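Local structure of protein kinase domain-containing protein (Chaetomium thermophilum, 6Z3U) at residues I121-V126 against D165-L170. The protein probably phosphorylates serine and threonine residues of proteins with ATP, as the CDK7-type kinase subunit of the CDK-activating kinase complex. Numbering follows the deposited sequence.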
loop_
_atom_site.group_PDB
_atom_site.type_symbol
_atom_site.label_atom_id
_atom_site.label_comp_id
_atom_site.label_asym_id
_atom_site.label_seq_id
_atom_site.Cartn_x
_atom_site.Cartn_y
_atom_site.Cartn_z
ATOM N N ILE B 121 -1.491 -20.875 -6.386
ATOM C CA ILE B 121 -2.729 -20.208 -6.010
ATOM C C ILE B 121 -2.866 -20.317 -4.499
ATOM O O ILE B 121 -3.119 -21.404 -3.965
ATOM C CB ILE B 121 -3.947 -20.821 -6.713
ATOM C CG1 ILE B 121 -3.742 -20.843 -8.227
ATOM C CG2 ILE B 121 -5.198 -20.033 -6.362
ATOM C CD1 ILE B 121 -4.727 -21.724 -8.961
ATOM N N LYS B 122 -2.723 -19.192 -3.810
ATOM C CA LYS B 122 -2.912 -19.144 -2.368
ATOM C C LYS B 122 -4.369 -18.793 -2.098
ATOM O O LYS B 122 -4.824 -17.699 -2.452
ATOM C CB LYS B 122 -1.982 -18.124 -1.713
ATOM C CG LYS B 122 -2.140 -18.045 -0.194
ATOM C CD LYS B 122 -1.390 -16.868 0.420
ATOM C CE LYS B 122 0.105 -17.103 0.470
ATOM N NZ LYS B 122 0.801 -15.981 1.163
ATOM N N LYS B 123 -5.098 -19.717 -1.486
ATOM C CA LYS B 123 -6.506 -19.512 -1.163
ATOM C C LYS B 123 -6.554 -19.033 0.281
ATOM O O LYS B 123 -6.422 -19.824 1.218
ATOM C CB LYS B 123 -7.319 -20.784 -1.364
ATOM C CG LYS B 123 -8.810 -20.598 -1.124
ATOM C CD LYS B 123 -9.621 -21.702 -1.782
ATOM C CE LYS B 123 -11.114 -21.436 -1.675
ATOM N NZ LYS B 123 -11.912 -22.400 -2.485
ATOM N N ILE B 124 -6.740 -17.731 0.450
ATOM C CA ILE B 124 -6.799 -17.121 1.772
ATOM C C ILE B 124 -8.198 -17.341 2.327
ATOM O O ILE B 124 -9.192 -16.933 1.716
ATOM C CB ILE B 124 -6.455 -15.627 1.712
ATOM C CG1 ILE B 124 -5.077 -15.421 1.081
ATOM C CG2 ILE B 124 -6.486 -15.021 3.110
ATOM C CD1 ILE B 124 -4.778 -13.978 0.729
ATOM N N LYS B 125 -8.283 -17.991 3.481
ATOM C CA LYS B 125 -9.575 -18.231 4.113
ATOM C C LYS B 125 -9.974 -16.929 4.790
ATOM O O LYS B 125 -9.547 -16.637 5.910
ATOM C CB LYS B 125 -9.492 -19.389 5.097
ATOM C CG LYS B 125 -8.969 -20.678 4.478
ATOM C CD LYS B 125 -9.093 -21.856 5.434
ATOM C CE LYS B 125 -8.570 -23.142 4.805
ATOM N NZ LYS B 125 -8.892 -24.346 5.623
ATOM N N VAL B 126 -10.796 -16.138 4.091
ATOM C CA VAL B 126 -11.207 -14.826 4.588
ATOM C C VAL B 126 -11.725 -14.919 6.014
ATOM O O VAL B 126 -11.634 -13.950 6.779
ATOM C CB VAL B 126 -12.255 -14.210 3.631
ATOM C CG1 VAL B 126 -13.430 -13.596 4.395
ATOM C CG2 VAL B 126 -11.596 -13.163 2.737
ATOM N N ASP B 165 -16.948 -19.401 -2.749
ATOM C CA ASP B 165 -17.236 -19.397 -1.321
ATOM C C ASP B 165 -16.822 -18.092 -0.647
ATOM O O ASP B 165 -16.576 -18.080 0.565
ATOM C CB ASP B 165 -16.547 -20.585 -0.640
ATOM C CG ASP B 165 -15.033 -20.513 -0.724
ATOM O OD1 ASP B 165 -14.510 -20.095 -1.777
ATOM O OD2 ASP B 165 -14.367 -20.881 0.267
ATOM N N GLN B 166 -16.745 -16.999 -1.406
ATOM C CA GLN B 166 -16.405 -15.682 -0.868
ATOM C C GLN B 166 -15.045 -15.694 -0.173
ATOM O O GLN B 166 -14.844 -15.047 0.857
ATOM C CB GLN B 166 -17.498 -15.185 0.078
ATOM C CG GLN B 166 -18.877 -15.143 -0.565
ATOM C CD GLN B 166 -18.913 -14.287 -1.820
ATOM O OE1 GLN B 166 -18.578 -13.102 -1.788
ATOM N NE2 GLN B 166 -19.317 -14.888 -2.934
ATOM N N ASN B 167 -14.101 -16.433 -0.745
ATOM C CA ASN B 167 -12.730 -16.470 -0.265
ATOM C C ASN B 167 -11.821 -15.731 -1.238
ATOM O O ASN B 167 -12.138 -15.563 -2.418
ATOM C CB ASN B 167 -12.245 -17.910 -0.081
ATOM C CG ASN B 167 -12.522 -18.442 1.310
ATOM O OD1 ASN B 167 -13.284 -17.848 2.075
ATOM N ND2 ASN B 167 -11.893 -19.561 1.651
ATOM N N LEU B 168 -10.682 -15.286 -0.722
ATOM C CA LEU B 168 -9.718 -14.517 -1.496
ATOM C C LEU B 168 -8.638 -15.444 -2.039
ATOM O O LEU B 168 -8.116 -16.295 -1.309
ATOM C CB LEU B 168 -9.094 -13.421 -0.637
ATOM C CG LEU B 168 -8.181 -12.433 -1.360
ATOM C CD1 LEU B 168 -8.951 -11.674 -2.427
ATOM C CD2 LEU B 168 -7.548 -11.473 -0.367
ATOM N N ASN B 169 -8.302 -15.274 -3.313
ATOM C CA ASN B 169 -7.315 -16.112 -3.980
ATOM C C ASN B 169 -6.231 -15.239 -4.587
ATOM O O ASN B 169 -6.531 -14.248 -5.261
ATOM C CB ASN B 169 -7.960 -16.977 -5.068
ATOM C CG ASN B 169 -9.026 -17.902 -4.520
ATOM O OD1 ASN B 169 -10.191 -17.526 -4.419
ATOM N ND2 ASN B 169 -8.630 -19.119 -4.160
ATOM N N LEU B 170 -4.977 -15.608 -4.346
ATOM C CA LEU B 170 -3.823 -14.907 -4.893
ATOM C C LEU B 170 -3.090 -15.835 -5.850
ATOM O O LEU B 170 -2.594 -16.890 -5.440
ATOM C CB LEU B 170 -2.878 -14.455 -3.783
ATOM C CG LEU B 170 -3.473 -13.596 -2.670
ATOM C CD1 LEU B 170 -2.373 -13.166 -1.711
ATOM C CD2 LEU B 170 -4.202 -12.393 -3.240
#
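Strands 121-124 and 168-170 run antiparallel, their short axes 4.6 Å apart at closest approach, with Lys122-Leu170 and Ile124-Leu168 as hydrogen-bonded pairs around the non-hydrogen-bonded pair Lys123-Asn169. Lys122 and Leu170 exchange two nearly straight bonds, N to O 2.8 Å in each direction. The second pair is uneven: Ile124 N meets Leu168 O at 2.7 Å almost along the carbonyl axis, whereas Leu168 N to Ile124 O stretches to 3.3 Å where the strand pairing ends. On the face of Lys122, Ile124, Leu168 and Leu170, the side chains of Ile124 and Leu170 cross obliquely, bringing their CD1 atoms to 3.5 Å, and Ile124 CD1 also touches Leu168 CD2 (3.9 Å). Lys122 bends away at chi3 (-75°), carrying NZ to Glu141 of helix 136-148, the lysine-glutamate salt bridge characteristic of active protein kinases. On the other face, Lys123 has CG anti to its backbone N and then runs extended beside Asn169, whose ND2 lies 3.4 Å from Lys123 CG. It ends tip to tip with Asp165 in a long salt bridge, NZ to OD1 3.5 Å; Asp165 OD1 also shares a hydrogen bond with Ser163. An alanine in place of Lys123 removes the ammonium group and the methylenes alongside Asn169, and would probably loosen the hold on the turn before strand 168-170. The two strands are inner neighbours in the five-stranded N-lobe sheet, flanked by strands 104-111 and 157-162; Leu142 of helix 136-148 packs on Leu168 and Leu170, while Phe173 and Phe181 of the cyclin chain cover Val126 and Leu168 respectively.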